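Local structure of alpha-n-acetylglucosaminidase family protein (Clostridium perfringens, 4A42) at residues N45-Q59 with F134-I146. The protein probably binds carbohydrate, as a family 32 carbohydrate-binding module of a multimodular family 89 alpha-N-acetylglucosaminidase. Residues are numbered along the deposited sequence; the frame is centred on the assembly and turned at random. Where two conformers were deposited one is given.
Sequences NLRDGNENTLWVPGQ and FNSENVKIGEIKI. With CA (calcium ion), chain C.
A chi1 of -164° swings Glu143 CG to the far side from its own N, and a bend at chi2 (79°) turns the carboxylate to the calcium ion; Asp48, with chi1 66°, brings OD1 to the same ion while OD2 accepts from Thr53 OG1. Glu143 OE1 and Asp48 OD1 lie 3.0 Å apart in nearly coplanar carboxylates, which the shared calcium ion probably makes tolerable. The backbone oxygens of Asn45, Asn50, Thr53 and Gly142, plus Thr53 OG1, complete seven oxygen ligands from six residues, hard donors that suit calcium. Glutamate also reaches the loop: Glu143 OE2 accepts from Gly49 N at 2.7 Å, where glycine takes the positive phi easily. Gly142 CA comes within 3.3 Å of Glu51 O, an approach suited to a residue without a side chain. Lys145 NZ makes a salt bridge to the anti lone pair of Glu51 OE2 (2.8 Å).

Beyond the metal, Trp55 and Ile141 exchange two backbone hydrogen bonds as a single antiparallel bridge. The Trp55 indole has Pro57 CD over one face, Leu46 CD1 over the other and Ile141 CG1 at its edge; Leu46 CD2 presses on Ile141 CG2 (3.5 Å). Through these contacts and a nearly straight Ile144 N to Leu46 O bond, the calcium-bearing loop of the beta-sandwich joins strand 141-148, which strand 77-82 flanks, while Leu46 and Trp55 pack against strands 33-36 and 63-69.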
# COMPACT_ATOMS: atom_id res chain seq x y z
N ASN A 45 -2.14 -9.95 -6.46
CA ASN A 45 -3.28 -9.16 -6.93
C ASN A 45 -3.09 -7.69 -6.57
O ASN A 45 -3.75 -6.82 -7.13
CB ASN A 45 -4.60 -9.68 -6.35
CG ASN A 45 -5.01 -11.02 -6.95
OD1 ASN A 45 -4.46 -11.46 -7.95
ND2 ASN A 45 -6.00 -11.65 -6.33
N LEU A 46 -2.19 -7.41 -5.65
CA LEU A 46 -1.96 -6.02 -5.26
C LEU A 46 -1.21 -5.21 -6.31
O LEU A 46 -1.24 -3.98 -6.29
CB LEU A 46 -1.18 -5.96 -3.95
CG LEU A 46 -1.92 -6.39 -2.70
CD1 LEU A 46 -0.91 -6.56 -1.57
CD2 LEU A 46 -2.98 -5.35 -2.34
N ARG A 47 -0.53 -5.91 -7.21
CA ARG A 47 0.29 -5.22 -8.15
C ARG A 47 0.33 -5.90 -9.52
O ARG A 47 1.35 -5.98 -10.13
CB ARG A 47 1.68 -5.01 -7.56
CG ARG A 47 2.22 -6.22 -6.90
CD ARG A 47 3.14 -6.91 -7.84
NE ARG A 47 4.02 -7.89 -7.24
CZ ARG A 47 5.33 -7.75 -7.14
NH1 ARG A 47 5.93 -6.68 -7.58
NH2 ARG A 47 6.01 -8.70 -6.60
N ASP A 48 -0.82 -6.33 -9.98
CA ASP A 48 -0.95 -6.99 -11.27
C ASP A 48 -1.54 -6.10 -12.36
O ASP A 48 -1.74 -6.55 -13.50
CB ASP A 48 -1.74 -8.30 -11.14
CG ASP A 48 -3.18 -8.08 -10.76
OD1 ASP A 48 -3.54 -6.94 -10.37
OD2 ASP A 48 -3.96 -9.04 -10.85
N GLY A 49 -1.80 -4.84 -12.02
CA GLY A 49 -2.30 -3.88 -13.00
C GLY A 49 -3.78 -4.01 -13.31
O GLY A 49 -4.26 -3.39 -14.25
N ASN A 50 -4.50 -4.81 -12.53
CA ASN A 50 -5.92 -5.05 -12.75
C ASN A 50 -6.68 -4.64 -11.50
O ASN A 50 -6.55 -5.26 -10.46
CB ASN A 50 -6.14 -6.54 -13.05
CG ASN A 50 -7.60 -6.87 -13.39
OD1 ASN A 50 -8.52 -6.25 -12.90
ND2 ASN A 50 -7.79 -7.86 -14.25
N GLU A 51 -7.49 -3.59 -11.59
CA GLU A 51 -8.08 -3.04 -10.37
C GLU A 51 -9.15 -3.93 -9.75
O GLU A 51 -9.56 -3.71 -8.61
CB GLU A 51 -8.67 -1.65 -10.63
CG GLU A 51 -7.59 -0.61 -10.81
CD GLU A 51 -8.14 0.79 -10.99
OE1 GLU A 51 -9.39 0.96 -10.96
OE2 GLU A 51 -7.33 1.71 -11.17
N ASN A 52 -9.61 -4.91 -10.52
CA ASN A 52 -10.63 -5.82 -10.03
C ASN A 52 -10.14 -7.16 -9.48
O ASN A 52 -10.94 -7.93 -9.00
CB ASN A 52 -11.75 -6.01 -11.05
CG ASN A 52 -12.72 -4.85 -11.06
OD1 ASN A 52 -13.04 -4.29 -10.04
ND2 ASN A 52 -13.19 -4.51 -12.22
N THR A 53 -8.85 -7.40 -9.51
CA THR A 53 -8.30 -8.57 -8.85
C THR A 53 -7.87 -8.08 -7.47
O THR A 53 -7.06 -7.18 -7.36
CB THR A 53 -7.11 -9.19 -9.59
OG1 THR A 53 -6.07 -8.23 -9.73
CG2 THR A 53 -7.55 -9.71 -10.97
N LEU A 54 -8.43 -8.69 -6.44
CA LEU A 54 -8.33 -8.19 -5.09
C LEU A 54 -7.49 -9.00 -4.12
O LEU A 54 -7.37 -10.20 -4.27
CB LEU A 54 -9.72 -8.10 -4.50
CG LEU A 54 -10.80 -7.65 -5.46
CD1 LEU A 54 -12.13 -7.73 -4.77
CD2 LEU A 54 -10.54 -6.24 -5.93
N TRP A 55 -6.91 -8.30 -3.14
CA TRP A 55 -6.30 -8.94 -1.99
C TRP A 55 -7.28 -8.69 -0.83
O TRP A 55 -7.60 -7.56 -0.52
CB TRP A 55 -4.92 -8.38 -1.68
CG TRP A 55 -4.39 -8.80 -0.32
CD1 TRP A 55 -3.89 -10.02 0.02
CD2 TRP A 55 -4.31 -7.99 0.86
NE1 TRP A 55 -3.51 -10.03 1.33
CE2 TRP A 55 -3.75 -8.79 1.87
CE3 TRP A 55 -4.65 -6.67 1.16
CZ2 TRP A 55 -3.53 -8.31 3.15
CZ3 TRP A 55 -4.44 -6.21 2.44
CH2 TRP A 55 -3.88 -7.02 3.41
N VAL A 56 -7.77 -9.76 -0.24
CA VAL A 56 -8.75 -9.67 0.82
C VAL A 56 -8.18 -10.35 2.04
O VAL A 56 -8.16 -11.56 2.11
CB VAL A 56 -10.02 -10.42 0.40
CG1 VAL A 56 -11.07 -10.34 1.46
CG2 VAL A 56 -10.56 -9.86 -0.90
N PRO A 57 -7.78 -9.56 3.01
CA PRO A 57 -7.20 -10.13 4.22
C PRO A 57 -8.24 -10.82 5.06
O PRO A 57 -9.42 -10.63 4.91
CB PRO A 57 -6.64 -8.91 4.95
CG PRO A 57 -7.38 -7.77 4.40
CD PRO A 57 -7.60 -8.11 2.97
N GLY A 58 -7.74 -11.68 5.93
CA GLY A 58 -8.54 -12.36 6.90
C GLY A 58 -8.65 -11.48 8.16
O GLY A 58 -8.48 -10.28 8.09
N GLN A 59 -8.98 -12.07 9.29
CA GLN A 59 -9.28 -11.32 10.50
C GLN A 59 -8.12 -11.03 11.45
O GLN A 59 -8.33 -10.83 12.63
CB GLN A 59 -10.44 -11.96 11.26
CG GLN A 59 -11.72 -12.13 10.44
CD GLN A 59 -12.06 -10.91 9.60
OE1 GLN A 59 -11.41 -10.64 8.59
NE2 GLN A 59 -13.08 -10.19 10.00
N PHE A 134 -3.97 -1.52 7.49
CA PHE A 134 -5.40 -1.31 7.28
C PHE A 134 -6.16 -1.68 8.53
O PHE A 134 -6.01 -2.78 9.05
CB PHE A 134 -5.90 -2.13 6.09
CG PHE A 134 -5.17 -1.84 4.81
CD1 PHE A 134 -5.39 -0.65 4.14
CD2 PHE A 134 -4.26 -2.75 4.29
CE1 PHE A 134 -4.72 -0.36 2.97
CE2 PHE A 134 -3.58 -2.46 3.10
CZ PHE A 134 -3.81 -1.28 2.44
N ASN A 135 -6.94 -0.74 9.04
CA ASN A 135 -7.73 -0.99 10.24
C ASN A 135 -9.24 -0.92 10.10
O ASN A 135 -9.93 -0.91 11.09
CB ASN A 135 -7.26 -0.14 11.41
CG ASN A 135 -7.41 1.32 11.17
OD1 ASN A 135 -6.63 1.89 10.43
ND2 ASN A 135 -8.39 1.94 11.80
N SER A 136 -9.75 -0.83 8.88
CA SER A 136 -11.17 -0.85 8.68
C SER A 136 -11.66 -2.29 8.48
O SER A 136 -10.88 -3.22 8.44
CB SER A 136 -11.59 0.03 7.51
OG SER A 136 -10.65 -0.05 6.47
N GLU A 137 -12.97 -2.43 8.40
CA GLU A 137 -13.59 -3.70 8.10
C GLU A 137 -13.79 -3.83 6.59
O GLU A 137 -13.82 -2.85 5.88
CB GLU A 137 -14.94 -3.79 8.80
CG GLU A 137 -14.84 -3.80 10.31
CD GLU A 137 -14.00 -4.95 10.82
OE1 GLU A 137 -14.12 -6.05 10.25
OE2 GLU A 137 -13.22 -4.78 11.77
N ASN A 138 -14.09 -5.14 6.23
CA ASN A 138 -14.23 -5.53 4.82
C ASN A 138 -13.17 -4.94 3.89
O ASN A 138 -13.50 -4.47 2.80
CB ASN A 138 -15.64 -5.26 4.28
CG ASN A 138 -16.09 -3.82 4.47
OD1 ASN A 138 -15.62 -2.90 3.79
ND2 ASN A 138 -17.03 -3.61 5.39
N VAL A 139 -11.88 -5.06 4.38
CA VAL A 139 -10.86 -4.55 3.46
C VAL A 139 -10.70 -5.41 2.21
O VAL A 139 -10.46 -6.59 2.32
CB VAL A 139 -9.50 -4.50 4.20
CG1 VAL A 139 -8.38 -4.14 3.27
CG2 VAL A 139 -9.57 -3.52 5.35
N LYS A 140 -10.80 -4.80 1.04
CA LYS A 140 -10.53 -5.50 -0.20
C LYS A 140 -9.75 -4.56 -1.08
O LYS A 140 -10.29 -3.61 -1.58
CB LYS A 140 -11.83 -5.92 -0.89
CG LYS A 140 -12.74 -6.71 0.02
CD LYS A 140 -14.00 -7.19 -0.68
CE LYS A 140 -14.79 -8.08 0.25
NZ LYS A 140 -15.95 -8.71 -0.40
N ILE A 141 -8.47 -4.83 -1.29
CA ILE A 141 -7.63 -3.91 -2.04
C ILE A 141 -7.44 -4.39 -3.47
O ILE A 141 -6.91 -5.47 -3.72
CB ILE A 141 -6.25 -3.76 -1.34
CG1 ILE A 141 -6.42 -3.34 0.13
CG2 ILE A 141 -5.35 -2.77 -2.11
CD1 ILE A 141 -7.16 -2.04 0.32
N GLY A 142 -7.89 -3.59 -4.43
CA GLY A 142 -7.78 -3.97 -5.82
C GLY A 142 -6.40 -3.75 -6.40
O GLY A 142 -6.01 -4.46 -7.32
N GLU A 143 -5.67 -2.77 -5.88
CA GLU A 143 -4.37 -2.44 -6.42
C GLU A 143 -3.70 -1.41 -5.52
O GLU A 143 -4.38 -0.55 -4.96
CB GLU A 143 -4.55 -1.85 -7.82
CG GLU A 143 -3.28 -1.82 -8.64
CD GLU A 143 -2.89 -3.16 -9.28
OE1 GLU A 143 -3.61 -4.17 -9.20
OE2 GLU A 143 -1.83 -3.18 -9.90
N ILE A 144 -2.38 -1.51 -5.38
CA ILE A 144 -1.59 -0.45 -4.75
C ILE A 144 -0.54 -0.01 -5.75
O ILE A 144 0.24 -0.81 -6.25
CB ILE A 144 -0.90 -0.93 -3.46
CG1 ILE A 144 -1.96 -1.22 -2.39
CG2 ILE A 144 0.10 0.11 -2.96
CD1 ILE A 144 -1.41 -1.86 -1.16
N LYS A 145 -0.57 1.27 -6.07
CA LYS A 145 0.33 1.85 -7.04
C LYS A 145 1.31 2.80 -6.35
O LYS A 145 0.89 3.67 -5.64
CB LYS A 145 -0.45 2.57 -8.12
CG LYS A 145 -1.53 1.70 -8.75
CD LYS A 145 -2.34 2.41 -9.80
CE LYS A 145 -3.64 1.68 -10.08
NZ LYS A 145 -4.60 2.40 -10.97
N ILE A 146 2.60 2.59 -6.57
CA ILE A 146 3.62 3.41 -5.92
C ILE A 146 4.41 4.10 -7.01
O ILE A 146 5.20 3.48 -7.67
CB ILE A 146 4.54 2.55 -5.06
CG1 ILE A 146 3.74 1.83 -3.97
CG2 ILE A 146 5.62 3.42 -4.42
CD1 ILE A 146 4.47 0.78 -3.27
CA CA C . -5.18 -6.07 -8.78
O HOH W 1 -10.96 -8.40 4.31